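Side-chain contacts in hypothetical Membrane Spanning Protein (Bacillus cereus, PDB 2FB5), which probably catalyses the condensation of two ATP molecules into cyclic di-AMP, as one of three paralogous diadenylate cyclases of this bacterium needed for efficient spore formation: residues A[80-83]-A[84-88]; A[62-65]-A[66-70]; A[48-51]-A[52-55]; A[18-21]-A[22-25]. All coordinates share one frame; numbering follows the deposited sequence.

Contact 1 of 4, residues A[80-83]-A[84-88]; sequences ITTA and IQHLS
Thr82 and His86, one helical turn apart, lie side by side and point the same way, the threonine methyl CG2 coming within 3.6 Å of the imidazole carbon CE1. The histidine's CG sits beside its own backbone N (chi1 -73°), which carries the ring back along the helix until Thr82 O lies above one face, 3.4 Å from CG and displaced toward the rim. His86 ND1 is hydrogen-bonded to Glu124 on helix 120-126, and this bond should help hold the ring's rotation.

Thr81 and Gln85 meet differently, crossing at a slant: CG2 of Thr81 approaches the amide NE2 of Gln85 at 3.7 Å. Both threonines turn the methyl away from the backbone N and keep the hydroxyl close to it, so that the hydroxyls can reach back to carbonyls of the preceding turn, Thr81 to Ser77 and Thr82 to Ser78. Threonine suits these partly exposed places because its hydroxyl can return to a backbone carbonyl while its methyl touches the next turn's side chain. A water also donates to Thr82 OG1 (3.0 Å) and, weakly, to Gln85 OE1 at 3.5 Å.

On the buried side the chemistry is apolar. Ile80 CG2 and Ile84 CG1 stand 4.3 Å apart, facing strands 181-185 and 192-196, while the small Ala83 packs against Leu123 of helix 120-126. Leu87 N donates to Ala83 O at 2.9 Å, one of four successive i to i+4 backbone bonds. The pattern is that of an amphipathic alpha helix, here helix 77-90, packed on the mixed sheet of the DisA-type nucleotide-binding domain.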
loop_
_atom_site.group_PDB
_atom_site.type_symbol
_atom_site.label_atom_id
_atom_site.label_comp_id
_atom_site.label_asym_id
_atom_site.label_seq_id
_atom_site.Cartn_x
_atom_site.Cartn_y
_atom_site.Cartn_z
ATOM N N ILE A 80 -7.738 9.335 22.771
ATOM C CA ILE A 80 -6.775 8.567 23.566
ATOM C C ILE A 80 -5.583 9.471 23.939
ATOM O O ILE A 80 -5.197 9.524 25.099
ATOM C CB ILE A 80 -6.315 7.289 22.815
ATOM C CG1 ILE A 80 -7.516 6.364 22.553
ATOM C CG2 ILE A 80 -5.221 6.549 23.606
ATOM C CD1 ILE A 80 -7.215 5.129 21.634
ATOM N N THR A 81 -5.043 10.199 22.961
ATOM C CA THR A 81 -3.916 11.121 23.187
ATOM C C THR A 81 -4.276 12.198 24.226
ATOM O O THR A 81 -3.513 12.460 25.153
ATOM C CB THR A 81 -3.466 11.777 21.848
ATOM O OG1 THR A 81 -2.989 10.760 20.956
ATOM C CG2 THR A 81 -2.344 12.788 22.067
ATOM N N THR A 82 -5.451 12.804 24.085
ATOM C CA THR A 82 -5.919 13.783 25.070
ATOM C C THR A 82 -5.977 13.199 26.488
ATOM O O THR A 82 -5.461 13.793 27.440
ATOM C CB THR A 82 -7.290 14.342 24.676
ATOM O OG1 THR A 82 -7.170 15.008 23.417
ATOM C CG2 THR A 82 -7.804 15.314 25.722
ATOM N N ALA A 83 -6.588 12.024 26.620
ATOM C CA ALA A 83 -6.691 11.369 27.920
ATOM C C ALA A 83 -5.296 11.116 28.507
ATOM O O ALA A 83 -5.049 11.410 29.678
ATOM C CB ALA A 83 -7.487 10.069 27.813
ATOM N N ILE A 84 -4.395 10.585 27.681
ATOM C CA ILE A 84 -3.023 10.290 28.089
ATOM C C ILE A 84 -2.266 11.525 28.578
ATOM O O ILE A 84 -1.558 11.456 29.577
ATOM C CB ILE A 84 -2.228 9.618 26.937
ATOM C CG1 ILE A 84 -2.704 8.165 26.713
ATOM C CG2 ILE A 84 -0.730 9.668 27.199
ATOM C CD1 ILE A 84 -2.504 7.243 27.869
ATOM N N GLN A 85 -2.414 12.636 27.859
ATOM C CA GLN A 85 -1.812 13.914 28.241
ATOM C C GLN A 85 -2.304 14.343 29.615
ATOM O O GLN A 85 -1.511 14.765 30.456
ATOM C CB GLN A 85 -2.142 15.003 27.210
ATOM C CG GLN A 85 -1.427 14.862 25.857
ATOM C CD GLN A 85 -1.991 15.796 24.769
ATOM O OE1 GLN A 85 -3.094 16.338 24.890
ATOM N NE2 GLN A 85 -1.233 15.971 23.698
ATOM N N HIS A 86 -3.613 14.232 29.840
ATOM C CA HIS A 86 -4.228 14.634 31.099
ATOM C C HIS A 86 -3.811 13.757 32.263
ATOM O O HIS A 86 -3.502 14.257 33.349
ATOM C CB HIS A 86 -5.749 14.636 30.959
ATOM C CG HIS A 86 -6.272 15.767 30.133
ATOM N ND1 HIS A 86 -7.572 15.821 29.681
ATOM C CD2 HIS A 86 -5.668 16.887 29.670
ATOM C CE1 HIS A 86 -7.752 16.932 28.988
ATOM N NE2 HIS A 86 -6.610 17.594 28.963
ATOM N N LEU A 87 -3.792 12.445 32.024
ATOM C CA LEU A 87 -3.338 11.487 33.020
ATOM C C LEU A 87 -1.862 11.689 33.361
ATOM O O LEU A 87 -1.477 11.623 34.531
ATOM C CB LEU A 87 -3.591 10.049 32.540
ATOM C CG LEU A 87 -5.083 9.692 32.397
ATOM C CD1 LEU A 87 -5.301 8.514 31.444
ATOM C CD2 LEU A 87 -5.697 9.413 33.754
ATOM N N SER A 88 -1.044 11.921 32.337
ATOM C CA SER A 88 0.383 12.191 32.533
ATOM C C SER A 88 0.604 13.405 33.440
ATOM O O SER A 88 1.352 13.336 34.413
ATOM C CB SER A 88 1.077 12.408 31.188
ATOM O OG SER A 88 2.438 12.746 31.393
HETATM O O HOH W 1 -5.993 17.743 23.603
#

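Contact 2 of 4, residues A[62-65]-A[66-70]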
loop_
_atom_site.group_PDB
_atom_site.type_symbol
_atom_site.label_atom_id
_atom_site.label_comp_id
_atom_site.label_asym_id
_atom_site.label_seq_id
_atom_site.Cartn_x
_atom_site.Cartn_y
_atom_site.Cartn_z
ATOM N N ALA A 62 6.568 11.027 18.028
ATOM C CA ALA A 62 5.540 10.311 18.785
ATOM C C ALA A 62 4.184 10.407 18.084
ATOM O O ALA A 62 3.492 9.404 17.941
ATOM C CB ALA A 62 5.450 10.848 20.218
ATOM N N THR A 63 3.817 11.606 17.643
ATOM C CA THR A 63 2.589 11.811 16.876
ATOM C C THR A 63 2.599 10.961 15.602
ATOM O O THR A 63 1.584 10.342 15.249
ATOM C CB THR A 63 2.407 13.308 16.523
ATOM O OG1 THR A 63 2.511 14.082 17.721
ATOM C CG2 THR A 63 1.028 13.575 15.904
ATOM N N TYR A 64 3.746 10.921 14.920
ATOM C CA TYR A 64 3.877 10.099 13.722
ATOM C C TYR A 64 3.623 8.620 14.022
ATOM O O TYR A 64 2.829 7.973 13.336
ATOM C CB TYR A 64 5.256 10.261 13.037
ATOM C CG TYR A 64 5.482 9.177 12.006
ATOM C CD1 TYR A 64 4.781 9.184 10.802
ATOM C CD2 TYR A 64 6.348 8.118 12.258
ATOM C CE1 TYR A 64 4.955 8.177 9.869
ATOM C CE2 TYR A 64 6.526 7.102 11.328
ATOM C CZ TYR A 64 5.822 7.147 10.137
ATOM O OH TYR A 64 5.988 6.152 9.218
ATOM N N TYR A 65 4.309 8.072 15.020
ATOM C CA TYR A 65 4.133 6.648 15.310
ATOM C C TYR A 65 2.731 6.270 15.801
ATOM O O TYR A 65 2.214 5.222 15.416
ATOM C CB TYR A 65 5.220 6.116 16.233
ATOM C CG TYR A 65 6.549 6.012 15.515
ATOM C CD1 TYR A 65 6.739 5.065 14.501
ATOM C CD2 TYR A 65 7.597 6.879 15.814
ATOM C CE1 TYR A 65 7.940 4.970 13.824
ATOM C CE2 TYR A 65 8.822 6.796 15.122
ATOM C CZ TYR A 65 8.981 5.832 14.143
ATOM O OH TYR A 65 10.175 5.716 13.460
ATOM N N ILE A 66 2.119 7.112 16.627
ATOM C CA ILE A 66 0.752 6.846 17.097
ATOM C C ILE A 66 -0.156 6.766 15.866
ATOM O O ILE A 66 -0.928 5.823 15.723
ATOM C CB ILE A 66 0.262 7.892 18.144
ATOM C CG1 ILE A 66 0.986 7.739 19.498
ATOM C CG2 ILE A 66 -1.279 7.868 18.330
ATOM C CD1 ILE A 66 1.058 6.307 20.067
ATOM N N GLN A 67 -0.015 7.739 14.964
ATOM C CA GLN A 67 -0.776 7.774 13.711
ATOM C C GLN A 67 -0.531 6.554 12.816
ATOM O O GLN A 67 -1.484 5.941 12.344
ATOM C CB GLN A 67 -0.505 9.091 12.963
ATOM C CG GLN A 67 -1.065 9.188 11.516
ATOM C CD GLN A 67 -2.583 9.150 11.419
ATOM O OE1 GLN A 67 -3.296 9.411 12.397
ATOM N NE2 GLN A 67 -3.089 8.853 10.214
ATOM N N ALA A 68 0.737 6.206 12.592
ATOM C CA ALA A 68 1.106 5.110 11.709
ATOM C C ALA A 68 0.693 3.746 12.271
ATOM O O ALA A 68 0.208 2.883 11.529
ATOM C CB ALA A 68 2.624 5.135 11.411
ATOM N N TYR A 69 0.880 3.560 13.576
ATOM C CA TYR A 69 0.555 2.282 14.227
ATOM C C TYR A 69 -0.926 2.089 14.564
ATOM O O TYR A 69 -1.406 0.955 14.610
ATOM C CB TYR A 69 1.367 2.104 15.505
ATOM C CG TYR A 69 2.858 1.947 15.304
ATOM C CD1 TYR A 69 3.379 1.349 14.148
ATOM C CD2 TYR A 69 3.749 2.372 16.284
ATOM C CE1 TYR A 69 4.762 1.203 13.974
ATOM C CE2 TYR A 69 5.118 2.235 16.123
ATOM C CZ TYR A 69 5.622 1.648 14.973
ATOM O OH TYR A 69 6.993 1.508 14.821
ATOM N N LEU A 70 -1.639 3.188 14.819
ATOM C CA LEU A 70 -3.020 3.096 15.294
ATOM C C LEU A 70 -4.109 3.475 14.275
ATOM O O LEU A 70 -5.228 2.979 14.376
ATOM C CB LEU A 70 -3.230 3.886 16.603
ATOM C CG LEU A 70 -2.416 3.498 17.845
ATOM C CD1 LEU A 70 -2.942 4.218 19.107
ATOM C CD2 LEU A 70 -2.382 1.978 18.086
#
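Tyr65 and Tyr69 point the same way with ring planes 30° apart, near parallel, but they are slid past each other and barely overlap, the centroids being 5.4 Å apart. The closest approach of their ring carbons is Tyr65 CD1 to Tyr69 CZ, 3.6 Å. Tyr64 makes a CH-pi contact instead: Ala68 CB lies over one face of its ring, 4.3 Å from the centroid and 23° off the normal. A first torsion near 180° (chi1 167°) swings the Tyr64 ring toward the following turn, and a lone methyl is small enough to lie against that face.

Backbone hydrogen bonds set this spacing. Ala68 N donates to Tyr64 O and Tyr69 N to Tyr65 O, each at 2.8 Å, within an unbroken i to i+4 series. Among the polar side chains, Gln67 sends NE2 to Glu7 of helix 4-35, and Thr63 OG1 bonds back to Thr59 O.

Two faces of this last part of helix 47-70 meet different neighbours. Thr63, Tyr64 and Gln67 rest on Leu10, Leu14 and Lys15 of helix 4-35, whereas the apolar Ile66 and Leu70, with Tyr69, press on strands 181-185 and 192-196 through Leu181, Phe194 and Leu196.

Contact 3 of 4, residues A[48-51]-A[52-55]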
loop_
_atom_site.group_PDB
_atom_site.type_symbol
_atom_site.label_atom_id
_atom_site.label_comp_id
_atom_site.label_asym_id
_atom_site.label_seq_id
_atom_site.Cartn_x
_atom_site.Cartn_y
_atom_site.Cartn_z
ATOM N N GLU A 48 19.030 26.595 25.080
ATOM C CA GLU A 48 17.574 26.581 25.232
ATOM C C GLU A 48 16.907 26.243 23.892
ATOM O O GLU A 48 16.075 25.337 23.827
ATOM C CB GLU A 48 17.090 27.934 25.773
ATOM C CG GLU A 48 15.602 28.245 25.583
ATOM C CD GLU A 48 15.323 29.748 25.490
ATOM O OE1 GLU A 48 16.103 30.464 24.812
ATOM O OE2 GLU A 48 14.318 30.216 26.082
ATOM N N ASP A 49 17.298 26.956 22.835
ATOM C CA ASP A 49 16.804 26.704 21.476
ATOM C C ASP A 49 16.970 25.241 21.052
ATOM O O ASP A 49 16.000 24.596 20.654
ATOM C CB ASP A 49 17.505 27.621 20.471
ATOM C CG ASP A 49 17.103 29.087 20.628
ATOM O OD1 ASP A 49 16.090 29.373 21.312
ATOM O OD2 ASP A 49 17.806 29.956 20.058
ATOM N N ILE A 50 18.189 24.714 21.132
ATOM C CA ILE A 50 18.421 23.328 20.701
ATOM C C ILE A 50 17.639 22.317 21.548
ATOM O O ILE A 50 17.090 21.358 21.009
ATOM C CB ILE A 50 19.934 22.970 20.551
ATOM C CG1 ILE A 50 20.117 21.552 19.997
ATOM C CG2 ILE A 50 20.680 23.113 21.859
ATOM C CD1 ILE A 50 19.606 21.384 18.577
ATOM N N HIS A 51 17.547 22.555 22.857
ATOM C CA HIS A 51 16.710 21.716 23.719
ATOM C C HIS A 51 15.253 21.679 23.237
ATOM O O HIS A 51 14.667 20.605 23.121
ATOM C CB HIS A 51 16.826 22.140 25.194
ATOM C CG HIS A 51 18.089 21.660 25.853
ATOM N ND1 HIS A 51 18.306 20.332 26.160
ATOM C CD2 HIS A 51 19.206 22.322 26.242
ATOM C CE1 HIS A 51 19.498 20.197 26.718
ATOM N NE2 HIS A 51 20.068 21.389 26.776
ATOM N N HIS A 52 14.691 22.850 22.935
ATOM C CA HIS A 52 13.337 22.963 22.397
ATOM C C HIS A 52 13.174 22.194 21.078
ATOM O O HIS A 52 12.187 21.478 20.887
ATOM C CB HIS A 52 12.970 24.446 22.207
ATOM C CG HIS A 52 11.571 24.679 21.708
ATOM N ND1 HIS A 52 10.449 24.328 22.432
ATOM C CD2 HIS A 52 11.114 25.254 20.565
ATOM C CE1 HIS A 52 9.364 24.674 21.758
ATOM N NE2 HIS A 52 9.739 25.238 20.623
ATOM N N MET A 53 14.160 22.338 20.186
ATOM C CA MET A 53 14.159 21.684 18.886
ATOM C C MET A 53 14.089 20.172 19.060
ATOM O O MET A 53 13.350 19.482 18.358
ATOM C CB MET A 53 15.424 22.066 18.096
ATOM C CG MET A 53 15.437 23.503 17.568
ATOM S SD MET A 53 17.041 24.025 16.902
ATOM C CE MET A 53 16.598 25.701 16.396
ATOM N N LEU A 54 14.857 19.669 20.016
ATOM C CA LEU A 54 14.873 18.242 20.313
ATOM C C LEU A 54 13.548 17.790 20.925
ATOM O O LEU A 54 13.080 16.679 20.665
ATOM C CB LEU A 54 15.987 17.974 21.295
ATOM C CG LEU A 54 16.871 16.813 20.952
ATOM C CD1 LEU A 54 17.769 17.252 19.793
ATOM C CD2 LEU A 54 17.674 16.481 22.181
ATOM N N ALA A 55 12.956 18.659 21.742
ATOM C CA ALA A 55 11.632 18.406 22.308
ATOM C C ALA A 55 10.577 18.310 21.201
ATOM O O ALA A 55 9.682 17.467 21.267
ATOM C CB ALA A 55 11.265 19.493 23.318
#
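Near the start of helix 47-70, in the antiparallel helical hairpin that this helix forms with helix 4-35, Ile50 and Met53 meet three residues apart. Their side chains cross at about a right angle, and the touch is made by the isoleucine's terminal methyl, CD1, against the thioether sulfur SD of Met53 at 4.0 Å. In Ile50 the CG1 branch is trans to N (chi1 -176°) and then bends at chi2, which swings CD1 toward the following turn. Met53 starts on the side of its own N and runs extended from there, its CG passing Asp49 O at 3.3 Å.

Both side chains serve the interface between the two helices. Ile50 packs on Ala25 and Leu29, and Met53 on Ile24 and Glu28 of helix 4-35. A branched isoleucine suits the buried place, since it offers apolar surface with few torsions to fix. The long methionine suits the border of the interface, where its flexible, unbranched chain can lie along helix 4-35.

Away from that interface the residues are polar or exposed. Asp49, partly exposed, contributes its main-chain carbonyl O, which accepts from Met53 N at 3.0 Å. His51 and His52 are both exposed, as suits polar rings on a surface; the CB of His52 lies 3.4 Å from Asp49 O. Their backbones continue the helix, His52 N donating to Glu48 O at 3.0 Å and His51 O accepting from Ala55 N at 2.9 Å. Ala55 O in turn accepts a bond from the hydroxyl of Thr59, one turn further along.

Contact 4 of 4, residues A[18-21]-A[22-25]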
loop_
_atom_site.group_PDB
_atom_site.type_symbol
_atom_site.label_atom_id
_atom_site.label_comp_id
_atom_site.label_asym_id
_atom_site.label_seq_id
_atom_site.Cartn_x
_atom_site.Cartn_y
_atom_site.Cartn_z
ATOM N N THR A 18 8.516 15.501 10.997
ATOM C CA THR A 18 9.533 14.984 11.910
ATOM C C THR A 18 10.943 15.162 11.315
ATOM O O THR A 18 11.845 15.668 11.988
ATOM C CB THR A 18 9.265 13.515 12.260
ATOM O OG1 THR A 18 7.922 13.389 12.739
ATOM C CG2 THR A 18 10.233 13.037 13.342
ATOM N N LYS A 19 11.106 14.790 10.047
ATOM C CA LYS A 19 12.388 14.932 9.351
ATOM C C LYS A 19 12.817 16.392 9.299
ATOM O O LYS A 19 13.995 16.699 9.495
ATOM C CB LYS A 19 12.312 14.380 7.926
ATOM C CG LYS A 19 12.210 12.859 7.813
ATOM C CD LYS A 19 12.095 12.523 6.334
ATOM C CE LYS A 19 12.032 11.056 6.070
ATOM N NZ LYS A 19 11.887 10.815 4.600
ATOM N N GLN A 20 11.862 17.281 9.047
ATOM C CA GLN A 20 12.144 18.716 8.992
ATOM C C GLN A 20 12.608 19.279 10.342
ATOM O O GLN A 20 13.510 20.110 10.379
ATOM C CB GLN A 20 10.939 19.497 8.470
ATOM C CG GLN A 20 10.620 19.263 6.976
ATOM C CD GLN A 20 9.373 20.017 6.516
ATOM O OE1 GLN A 20 8.460 20.275 7.304
ATOM N NE2 GLN A 20 9.326 20.360 5.225
ATOM N N MET A 21 12.022 18.830 11.446
ATOM C CA MET A 21 12.515 19.266 12.753
ATOM C C MET A 21 13.903 18.727 13.058
ATOM O O MET A 21 14.701 19.417 13.680
ATOM C CB MET A 21 11.565 18.936 13.907
ATOM C CG MET A 21 11.936 19.718 15.202
ATOM S SD MET A 21 11.799 21.533 15.038
ATOM C CE MET A 21 10.098 21.521 14.388
ATOM N N ILE A 22 14.180 17.496 12.634
ATOM C CA ILE A 22 15.512 16.923 12.794
ATOM C C ILE A 22 16.534 17.762 12.013
ATOM O O ILE A 22 17.612 18.047 12.530
ATOM C CB ILE A 22 15.570 15.429 12.363
ATOM C CG1 ILE A 22 14.717 14.566 13.312
ATOM C CG2 ILE A 22 17.032 14.933 12.297
ATOM C CD1 ILE A 22 14.589 13.069 12.926
ATOM N N GLU A 23 16.184 18.170 10.789
ATOM C CA GLU A 23 17.072 19.009 9.975
ATOM C C GLU A 23 17.336 20.357 10.629
ATOM O O GLU A 23 18.456 20.855 10.587
ATOM C CB GLU A 23 16.502 19.243 8.577
ATOM C CG GLU A 23 16.437 18.013 7.707
ATOM C CD GLU A 23 15.834 18.297 6.337
ATOM O OE1 GLU A 23 14.966 19.202 6.212
ATOM O OE2 GLU A 23 16.231 17.604 5.386
ATOM N N ILE A 24 16.302 20.944 11.225
ATOM C CA ILE A 24 16.435 22.209 11.947
ATOM C C ILE A 24 17.434 22.090 13.119
ATOM O O ILE A 24 18.303 22.956 13.302
ATOM C CB ILE A 24 15.055 22.710 12.415
ATOM C CG1 ILE A 24 14.225 23.149 11.193
ATOM C CG2 ILE A 24 15.197 23.854 13.431
ATOM C CD1 ILE A 24 12.767 23.461 11.511
ATOM N N ALA A 25 17.323 20.993 13.879
ATOM C CA ALA A 25 18.241 20.710 14.980
ATOM C C ALA A 25 19.667 20.478 14.484
ATOM O O ALA A 25 20.623 20.989 15.073
ATOM C CB ALA A 25 17.759 19.498 15.790
HETATM O O HOH W 2 14.038 21.807 7.807
#
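Met21 SD and Ile24 CD1 meet at 4.1 Å on helix 4-35, the first arm of an antiparallel helical hairpin, their side chains set slantwise to each other. Met21 leaves the helix with its chain directed away from N (chi1 -165°) and then bends at both following torsions, a curl that sets its sulfur near the isoleucine. The CG1 branch of Ile24 folds back on the N side of the residue, which places that atom 3.2 Å from Gln20 O.

The methyl of Thr18, CG2, comes only within 4.4 Å of Ile22 CD1. Thr18 suits the edge of the hairpin: its hydroxyl bonds back to Leu14 O while the side chain also packs on Leu60. Met21 reaches Asn56, Val57 and Leu60 of helix 47-70, so the flexible methionine lies in the seam between the arms.

Beneath these contacts runs the helical backbone, with Ile24 N donating to Gln20 O at 3.0 Å. On the exposed side Glu23, extended beyond CG, turns its carboxylate back toward the preceding turn. There a water bridges side chain and backbone, donating to Glu23 OE1 at 3.2 Å and to Gln20 O at 3.1 Å.

In the fold
Contacts 1 and 2 lie near the middle of the chain, each about 9 Å from its centre, and both press apolar residues on strands 181-185 and 192-196; they touch where Thr81 meets Ile66. Contacts 3 and 4, each about 21 Å out, are surface contacts on the two arms of the helical hairpin and pack together, Met53 and Ile50 against Met21, Ile24 and Ala25. Contact 2 shares helix 47-70 with contact 3, yet also reaches contact 4 through Tyr64 and Thr18, thus linking hairpin to sheet. Partly buried contacts 1 and 2 combine apolar residues on the sheet with threonine–histidine (contact 1) or tyrosine pairs (contact 2); the hairpin seam pairs flexible methionine with isoleucine.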